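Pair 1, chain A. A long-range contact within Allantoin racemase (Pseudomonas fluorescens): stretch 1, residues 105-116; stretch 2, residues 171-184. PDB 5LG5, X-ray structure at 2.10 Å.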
# COMPACT_ATOMS: atom_id res chain seq x y z
N PHE A 105 -2.30 -8.18 -19.43
CA PHE A 105 -3.46 -8.78 -20.07
C PHE A 105 -3.34 -10.30 -20.23
O PHE A 105 -4.31 -10.98 -20.53
CB PHE A 105 -3.76 -8.13 -21.43
CG PHE A 105 -4.31 -6.72 -21.31
CD1 PHE A 105 -3.50 -5.61 -21.53
CD2 PHE A 105 -5.64 -6.52 -20.97
CE1 PHE A 105 -4.01 -4.33 -21.41
CE2 PHE A 105 -6.17 -5.23 -20.85
CZ PHE A 105 -5.35 -4.14 -21.06
N LEU A 106 -2.14 -10.83 -19.98
CA LEU A 106 -1.83 -12.20 -20.36
C LEU A 106 -1.70 -13.18 -19.20
O LEU A 106 -1.68 -14.39 -19.42
CB LEU A 106 -0.54 -12.24 -21.19
CG LEU A 106 -0.57 -11.41 -22.48
CD1 LEU A 106 0.77 -11.54 -23.20
CD2 LEU A 106 -1.70 -11.87 -23.38
N GLY A 107 -1.58 -12.66 -17.98
CA GLY A 107 -1.36 -13.52 -16.83
C GLY A 107 -1.61 -12.83 -15.51
O GLY A 107 -1.77 -11.61 -15.46
N HIS A 108 -1.63 -13.61 -14.44
CA HIS A 108 -1.93 -13.05 -13.13
C HIS A 108 -0.78 -12.20 -12.59
O HIS A 108 -1.00 -11.23 -11.86
CB HIS A 108 -2.27 -14.17 -12.14
CG HIS A 108 -2.83 -13.67 -10.85
ND1 HIS A 108 -2.09 -13.61 -9.70
CD2 HIS A 108 -4.05 -13.18 -10.54
CE1 HIS A 108 -2.83 -13.12 -8.72
NE2 HIS A 108 -4.03 -12.86 -9.21
N ALA A 109 0.44 -12.55 -12.99
CA ALA A 109 1.62 -11.83 -12.55
C ALA A 109 2.69 -11.90 -13.63
O ALA A 109 2.77 -12.89 -14.37
CB ALA A 109 2.15 -12.43 -11.22
N TYR A 110 3.50 -10.84 -13.75
CA TYR A 110 4.60 -10.82 -14.72
C TYR A 110 5.93 -10.60 -14.00
O TYR A 110 5.97 -10.05 -12.90
CB TYR A 110 4.38 -9.74 -15.80
CG TYR A 110 4.55 -8.32 -15.28
CD1 TYR A 110 3.46 -7.62 -14.79
CD2 TYR A 110 5.79 -7.70 -15.26
CE1 TYR A 110 3.60 -6.34 -14.29
CE2 TYR A 110 5.94 -6.41 -14.77
CZ TYR A 110 4.83 -5.75 -14.29
OH TYR A 110 4.96 -4.48 -13.80
N SER A 111 7.02 -11.05 -14.62
CA SER A 111 8.35 -10.72 -14.12
C SER A 111 9.17 -10.07 -15.21
O SER A 111 8.97 -10.31 -16.39
CB SER A 111 9.09 -11.96 -13.57
OG SER A 111 8.61 -12.34 -12.29
N VAL A 112 10.07 -9.19 -14.80
CA VAL A 112 10.95 -8.55 -15.73
C VAL A 112 12.34 -9.14 -15.59
O VAL A 112 12.84 -9.29 -14.48
CB VAL A 112 11.00 -7.03 -15.45
CG1 VAL A 112 11.92 -6.33 -16.46
CG2 VAL A 112 9.59 -6.44 -15.48
N VAL A 113 12.95 -9.51 -16.70
CA VAL A 113 14.33 -9.96 -16.66
C VAL A 113 15.18 -8.88 -17.27
O VAL A 113 15.02 -8.54 -18.44
CB VAL A 113 14.56 -11.28 -17.42
CG1 VAL A 113 16.04 -11.60 -17.41
CG2 VAL A 113 13.74 -12.41 -16.79
N THR A 114 16.08 -8.31 -16.48
CA THR A 114 16.91 -7.24 -17.01
C THR A 114 18.36 -7.71 -17.08
O THR A 114 18.64 -8.91 -16.98
CB THR A 114 16.77 -5.91 -16.18
OG1 THR A 114 17.46 -4.83 -16.83
CG2 THR A 114 17.28 -6.08 -14.76
N THR A 115 19.26 -6.74 -17.26
CA THR A 115 20.68 -6.97 -17.45
C THR A 115 21.43 -7.05 -16.13
O THR A 115 21.68 -8.14 -15.60
CB THR A 115 21.27 -5.82 -18.26
OG1 THR A 115 20.76 -4.58 -17.74
CG2 THR A 115 20.86 -5.96 -19.72
N LEU A 116 21.79 -5.88 -15.61
CA LEU A 116 22.56 -5.79 -14.38
C LEU A 116 21.70 -5.66 -13.14
O LEU A 116 20.60 -5.08 -13.16
CB LEU A 116 23.53 -4.62 -14.47
CG LEU A 116 24.61 -4.79 -15.55
CD1 LEU A 116 25.61 -3.65 -15.47
CD2 LEU A 116 25.31 -6.13 -15.44
N ASP A 171 9.05 -17.12 -8.25
CA ASP A 171 8.28 -15.89 -8.07
C ASP A 171 6.84 -16.01 -8.56
O ASP A 171 6.04 -15.08 -8.39
CB ASP A 171 8.98 -14.71 -8.75
CG ASP A 171 10.43 -14.56 -8.33
OD1 ASP A 171 10.74 -14.96 -7.20
OD2 ASP A 171 11.24 -14.05 -9.14
N LYS A 172 6.52 -17.13 -9.21
CA LYS A 172 5.16 -17.35 -9.77
C LYS A 172 4.80 -16.39 -10.91
O LYS A 172 3.62 -16.03 -11.09
CB LYS A 172 4.07 -17.33 -8.70
CG LYS A 172 4.30 -18.35 -7.60
CD LYS A 172 4.51 -19.74 -8.22
CE LYS A 172 4.82 -20.77 -7.14
NZ LYS A 172 4.04 -22.03 -7.30
N ALA A 173 5.82 -15.97 -11.66
CA ALA A 173 5.57 -15.20 -12.86
C ALA A 173 4.80 -16.08 -13.84
O ALA A 173 5.03 -17.30 -13.93
CB ALA A 173 6.88 -14.76 -13.48
N GLU A 174 3.90 -15.47 -14.60
CA GLU A 174 3.16 -16.21 -15.60
C GLU A 174 3.50 -15.67 -16.97
O GLU A 174 3.21 -16.29 -17.99
CB GLU A 174 1.67 -16.11 -15.33
CG GLU A 174 1.33 -16.61 -13.94
CD GLU A 174 -0.14 -16.67 -13.69
OE1 GLU A 174 -0.91 -16.29 -14.60
OE2 GLU A 174 -0.53 -17.12 -12.58
N VAL A 175 4.12 -14.50 -16.96
CA VAL A 175 4.56 -13.85 -18.18
C VAL A 175 5.93 -13.25 -17.94
O VAL A 175 6.23 -12.76 -16.84
CB VAL A 175 3.57 -12.73 -18.62
CG1 VAL A 175 4.04 -12.08 -19.93
CG2 VAL A 175 2.16 -13.29 -18.78
N ILE A 176 6.77 -13.29 -18.97
CA ILE A 176 8.09 -12.68 -18.87
C ILE A 176 8.14 -11.43 -19.71
O ILE A 176 7.69 -11.44 -20.85
CB ILE A 176 9.19 -13.63 -19.33
CG1 ILE A 176 9.17 -14.92 -18.50
CG2 ILE A 176 10.52 -12.94 -19.23
CD1 ILE A 176 9.54 -14.73 -17.03
N CYS A 177 8.64 -10.34 -19.14
CA CYS A 177 8.95 -9.14 -19.91
C CYS A 177 10.45 -9.01 -20.11
O CYS A 177 11.22 -9.15 -19.16
CB CYS A 177 8.43 -7.87 -19.20
SG CYS A 177 6.64 -7.78 -19.01
N LEU A 178 10.86 -8.76 -21.35
CA LEU A 178 12.25 -8.39 -21.62
C LEU A 178 12.54 -7.07 -20.93
O LEU A 178 11.76 -6.12 -21.04
CB LEU A 178 12.48 -8.27 -23.12
CG LEU A 178 12.17 -9.57 -23.86
CD1 LEU A 178 12.57 -9.48 -25.33
CD2 LEU A 178 12.85 -10.74 -23.18
N GLY A 179 13.66 -6.99 -20.22
CA GLY A 179 13.92 -5.82 -19.39
C GLY A 179 15.12 -5.04 -19.87
O GLY A 179 15.88 -4.48 -19.07
N CYS A 180 15.30 -5.06 -21.19
CA CYS A 180 16.29 -4.22 -21.85
C CYS A 180 15.93 -3.99 -23.32
O CYS A 180 15.43 -4.90 -24.00
CB CYS A 180 17.69 -4.83 -21.72
SG CYS A 180 18.99 -3.84 -22.49
N GLY A 181 16.13 -2.76 -23.80
CA GLY A 181 15.86 -2.44 -25.20
C GLY A 181 16.68 -3.30 -26.15
O GLY A 181 16.21 -3.69 -27.22
N GLY A 182 17.92 -3.58 -25.76
CA GLY A 182 18.80 -4.42 -26.55
C GLY A 182 18.41 -5.89 -26.53
O GLY A 182 19.06 -6.72 -27.18
N MET A 183 17.37 -6.22 -25.78
CA MET A 183 16.84 -7.58 -25.79
C MET A 183 15.76 -7.75 -26.87
O MET A 183 15.22 -8.84 -27.05
CB MET A 183 16.28 -7.97 -24.43
CG MET A 183 17.34 -8.27 -23.38
SD MET A 183 16.52 -8.70 -21.83
CE MET A 183 17.91 -8.72 -20.69
N ALA A 184 15.44 -6.66 -27.56
CA ALA A 184 14.39 -6.70 -28.58
C ALA A 184 14.53 -7.90 -29.51
O ALA A 184 15.63 -8.19 -29.99
CB ALA A 184 14.36 -5.40 -29.39

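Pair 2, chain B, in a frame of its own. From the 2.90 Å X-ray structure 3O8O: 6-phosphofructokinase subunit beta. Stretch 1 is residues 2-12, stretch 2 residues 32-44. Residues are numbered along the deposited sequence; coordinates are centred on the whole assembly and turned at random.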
# COMPACT_ATOMS: atom_id res chain seq x y z
N PRO B 2 14.97 -55.17 -4.27
CA PRO B 2 15.00 -54.33 -3.05
C PRO B 2 15.60 -52.98 -3.44
O PRO B 2 15.50 -52.56 -4.60
CB PRO B 2 15.91 -55.05 -2.06
CG PRO B 2 16.94 -55.63 -3.02
CD PRO B 2 16.10 -56.12 -4.25
N GLN B 3 16.20 -52.30 -2.46
CA GLN B 3 16.85 -51.02 -2.73
C GLN B 3 18.33 -51.06 -2.34
O GLN B 3 18.73 -51.67 -1.35
CB GLN B 3 16.15 -49.86 -2.00
CG GLN B 3 16.26 -49.88 -0.48
CD GLN B 3 15.71 -48.63 0.14
OE1 GLN B 3 15.13 -48.67 1.22
NE2 GLN B 3 15.89 -47.49 -0.53
N LYS B 4 19.13 -50.42 -3.17
CA LYS B 4 20.56 -50.34 -3.01
C LYS B 4 21.00 -49.17 -2.14
O LYS B 4 20.15 -48.44 -1.60
N ALA B 5 22.30 -48.98 -1.99
CA ALA B 5 22.77 -47.90 -1.14
C ALA B 5 24.04 -47.23 -1.58
O ALA B 5 24.94 -47.87 -2.13
CB ALA B 5 22.95 -48.42 0.27
N ILE B 6 24.12 -45.93 -1.32
CA ILE B 6 25.29 -45.14 -1.67
C ILE B 6 25.85 -44.56 -0.37
O ILE B 6 25.11 -44.33 0.59
CB ILE B 6 24.92 -44.01 -2.64
CG1 ILE B 6 24.09 -44.61 -3.79
CG2 ILE B 6 26.18 -43.33 -3.15
CD1 ILE B 6 23.55 -43.59 -4.77
N ALA B 7 27.15 -44.34 -0.32
CA ALA B 7 27.74 -43.81 0.89
C ALA B 7 28.80 -42.77 0.57
O ALA B 7 29.50 -42.89 -0.44
CB ALA B 7 28.35 -44.94 1.69
N VAL B 8 28.92 -41.75 1.42
CA VAL B 8 29.92 -40.71 1.18
C VAL B 8 30.91 -40.62 2.31
O VAL B 8 30.61 -40.96 3.45
CB VAL B 8 29.29 -39.31 1.02
CG1 VAL B 8 29.35 -38.88 -0.43
CG2 VAL B 8 27.86 -39.32 1.52
N MET B 9 32.11 -40.17 1.98
CA MET B 9 33.15 -39.97 2.98
C MET B 9 33.98 -38.80 2.48
O MET B 9 34.08 -38.56 1.26
N THR B 10 34.54 -38.04 3.42
CA THR B 10 35.39 -36.92 3.07
C THR B 10 36.77 -37.30 3.54
O THR B 10 36.98 -37.57 4.71
CB THR B 10 35.00 -35.60 3.77
OG1 THR B 10 35.06 -35.77 5.19
CG2 THR B 10 33.62 -35.14 3.31
N SER B 11 37.73 -37.30 2.62
CA SER B 11 39.07 -37.68 2.99
C SER B 11 40.02 -36.57 2.63
O SER B 11 39.74 -35.77 1.74
CB SER B 11 39.46 -38.96 2.25
OG SER B 11 40.71 -39.43 2.71
N GLY B 12 41.15 -36.52 3.33
CA GLY B 12 42.14 -35.50 3.05
C GLY B 12 41.80 -34.22 3.76
O GLY B 12 40.91 -34.20 4.62
N LYS B 32 16.59 -40.50 -5.33
CA LYS B 32 16.66 -41.56 -6.35
C LYS B 32 16.09 -42.88 -5.84
O LYS B 32 15.83 -43.78 -6.62
N GLY B 33 15.91 -43.00 -4.53
CA GLY B 33 15.37 -44.22 -3.96
C GLY B 33 16.37 -45.10 -3.26
O GLY B 33 16.01 -46.18 -2.77
N CYS B 34 17.63 -44.67 -3.20
CA CYS B 34 18.66 -45.44 -2.53
C CYS B 34 18.66 -45.11 -1.04
O CYS B 34 17.96 -44.21 -0.58
CB CYS B 34 20.05 -45.11 -3.08
SG CYS B 34 20.23 -45.39 -4.84
N ARG B 35 19.45 -45.86 -0.28
CA ARG B 35 19.55 -45.60 1.14
C ARG B 35 20.85 -44.82 1.21
O ARG B 35 21.81 -45.14 0.50
CB ARG B 35 19.63 -46.91 1.93
CG ARG B 35 18.50 -47.87 1.58
CD ARG B 35 18.01 -48.64 2.78
NE ARG B 35 19.08 -49.40 3.40
CZ ARG B 35 18.98 -50.02 4.58
NH1 ARG B 35 17.85 -49.96 5.27
NH2 ARG B 35 20.02 -50.67 5.07
N ALA B 36 20.85 -43.78 2.04
CA ALA B 36 22.02 -42.94 2.18
C ALA B 36 22.88 -43.35 3.36
O ALA B 36 22.37 -43.58 4.46
CB ALA B 36 21.59 -41.49 2.32
N PHE B 37 24.18 -43.44 3.11
CA PHE B 37 25.12 -43.78 4.17
C PHE B 37 26.25 -42.75 4.23
O PHE B 37 26.72 -42.23 3.21
CB PHE B 37 25.72 -45.18 3.98
CG PHE B 37 24.89 -46.28 4.57
CD1 PHE B 37 23.82 -46.82 3.86
CD2 PHE B 37 25.13 -46.74 5.87
CE1 PHE B 37 22.99 -47.78 4.42
CE2 PHE B 37 24.31 -47.70 6.45
CZ PHE B 37 23.24 -48.22 5.73
N VAL B 38 26.68 -42.48 5.45
CA VAL B 38 27.76 -41.55 5.68
C VAL B 38 28.88 -42.34 6.36
O VAL B 38 28.62 -43.20 7.20
CB VAL B 38 27.24 -40.40 6.58
CG1 VAL B 38 28.37 -39.78 7.35
CG2 VAL B 38 26.57 -39.35 5.72
N VAL B 39 30.12 -42.07 5.98
CA VAL B 39 31.25 -42.77 6.58
C VAL B 39 32.01 -41.78 7.41
O VAL B 39 32.57 -40.82 6.89
CB VAL B 39 32.22 -43.34 5.51
CG1 VAL B 39 33.47 -43.87 6.17
CG2 VAL B 39 31.56 -44.45 4.74
N MET B 40 32.04 -42.02 8.72
CA MET B 40 32.73 -41.13 9.64
C MET B 40 34.26 -41.26 9.56
O MET B 40 34.79 -42.30 9.19
CB MET B 40 32.25 -41.40 11.06
CG MET B 40 30.74 -41.24 11.23
SD MET B 40 30.13 -39.58 10.87
CE MET B 40 29.05 -39.34 12.27
N GLU B 41 34.95 -40.18 9.91
CA GLU B 41 36.40 -40.12 9.93
C GLU B 41 37.16 -40.68 8.74
O GLU B 41 38.18 -41.35 8.92
CB GLU B 41 36.93 -40.78 11.20
CG GLU B 41 36.44 -40.13 12.48
CD GLU B 41 36.73 -38.65 12.55
OE1 GLU B 41 37.92 -38.27 12.53
OE2 GLU B 41 35.75 -37.88 12.61
N GLY B 42 36.69 -40.41 7.52
CA GLY B 42 37.38 -40.88 6.32
C GLY B 42 37.56 -42.39 6.19
O GLY B 42 36.72 -43.16 6.63
N TYR B 43 38.66 -42.81 5.57
CA TYR B 43 38.91 -44.24 5.39
C TYR B 43 38.95 -45.01 6.71
O TYR B 43 38.47 -46.15 6.78
CB TYR B 43 40.20 -44.47 4.60
CG TYR B 43 40.10 -44.15 3.12
CD1 TYR B 43 39.32 -44.92 2.26
CD2 TYR B 43 40.75 -43.02 2.59
CE1 TYR B 43 39.19 -44.58 0.89
CE2 TYR B 43 40.62 -42.66 1.23
CZ TYR B 43 39.85 -43.44 0.38
OH TYR B 43 39.71 -43.04 -0.94
N GLU B 44 39.53 -44.38 7.75
CA GLU B 44 39.62 -45.03 9.05
C GLU B 44 38.24 -45.60 9.31
O GLU B 44 38.08 -46.74 9.77

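Both pairs set two parallel strands side by side. The strand axes approach to 4.5 Å in each, at 29° between N-to-C directions in pair 1 and 25° in pair 2, and 14 central residues superpose with an RMSD of 0.8 Å over N, CA and C.

The hydrogen-bond ladder follows the same register. In pair 1, Ser A111 N donates to Val A175 O (2.9 Å), Cys A177 N to Ser A111 O (2.8 Å) and Val A113 N to Cys A177 O (3.0 Å). The matched bonds in pair 2 run from Ile B6 N to Arg B35 O (3.0 Å), Phe B37 N to Ile B6 O (2.8 Å) and Val B8 N to Phe B37 O (2.9 Å). The next rung differs in quality: Gly A179 N to Val A113 O is short (2.7 Å) but weak, its angle at hydrogen only 118°, whereas Val B39 N to Val B8 O (2.8 Å) opens to 149°.

On the face carrying Tyr A110, Val A112 and Cys A177, bulk is distributed differently between the strands. Tyr A110 matches Ala B5, and Cys A177 matches Phe B37. In pair 1 the ring comes from the first strand, and Tyr A110 CD2 lies 3.8 Å from Cys A177 SG; in pair 2 it comes from the second, with Phe B37 CD1 4.0 Å from Ala B5 CB. Val A112 and Ala B7 also match: Val A112 CG2 is 4.2 Å from Cys A177 CB, while the smaller Ala B7 brings its CB within 3.5 Å of Phe B37 CB.

Further along this face, Gly A179 matches Val B39. Val A112 CG1 packs 3.6 Å from Gly A179 CA, and an ideal CB on that glycine would fall 2.7 Å from Val A112 CG1 and 2.5 Å from Val A113 O, both clashes. Pair 2 accommodates a valine, Val B39 CG2 lying 4.5 Å from Ala B7 CB.

The other face contains Ser A111 matched with Ile B6, and Val A113 with Val B8. Ser A111 OG approaches Ala A173 CB at 3.2 Å; Ile B6 instead extends CD1 to 3.8 Å from Cys B34 SG. The valines nearly coincide, their side-chain centres 0.6 Å apart, yet their closest side-chain neighbours differ: Val A113 CG2 meets Ile A176 CG2 at 4.1 Å, and Val B8 CG2 meets Val B38 CG2 at 4.4 Å. Ala B36, matched with Ile A176, makes no such contact: its CB lies 6.7 Å from Val B8 CG2, and the atom of the first stretch nearest to that CB is Ile B6 O, 4.8 Å away.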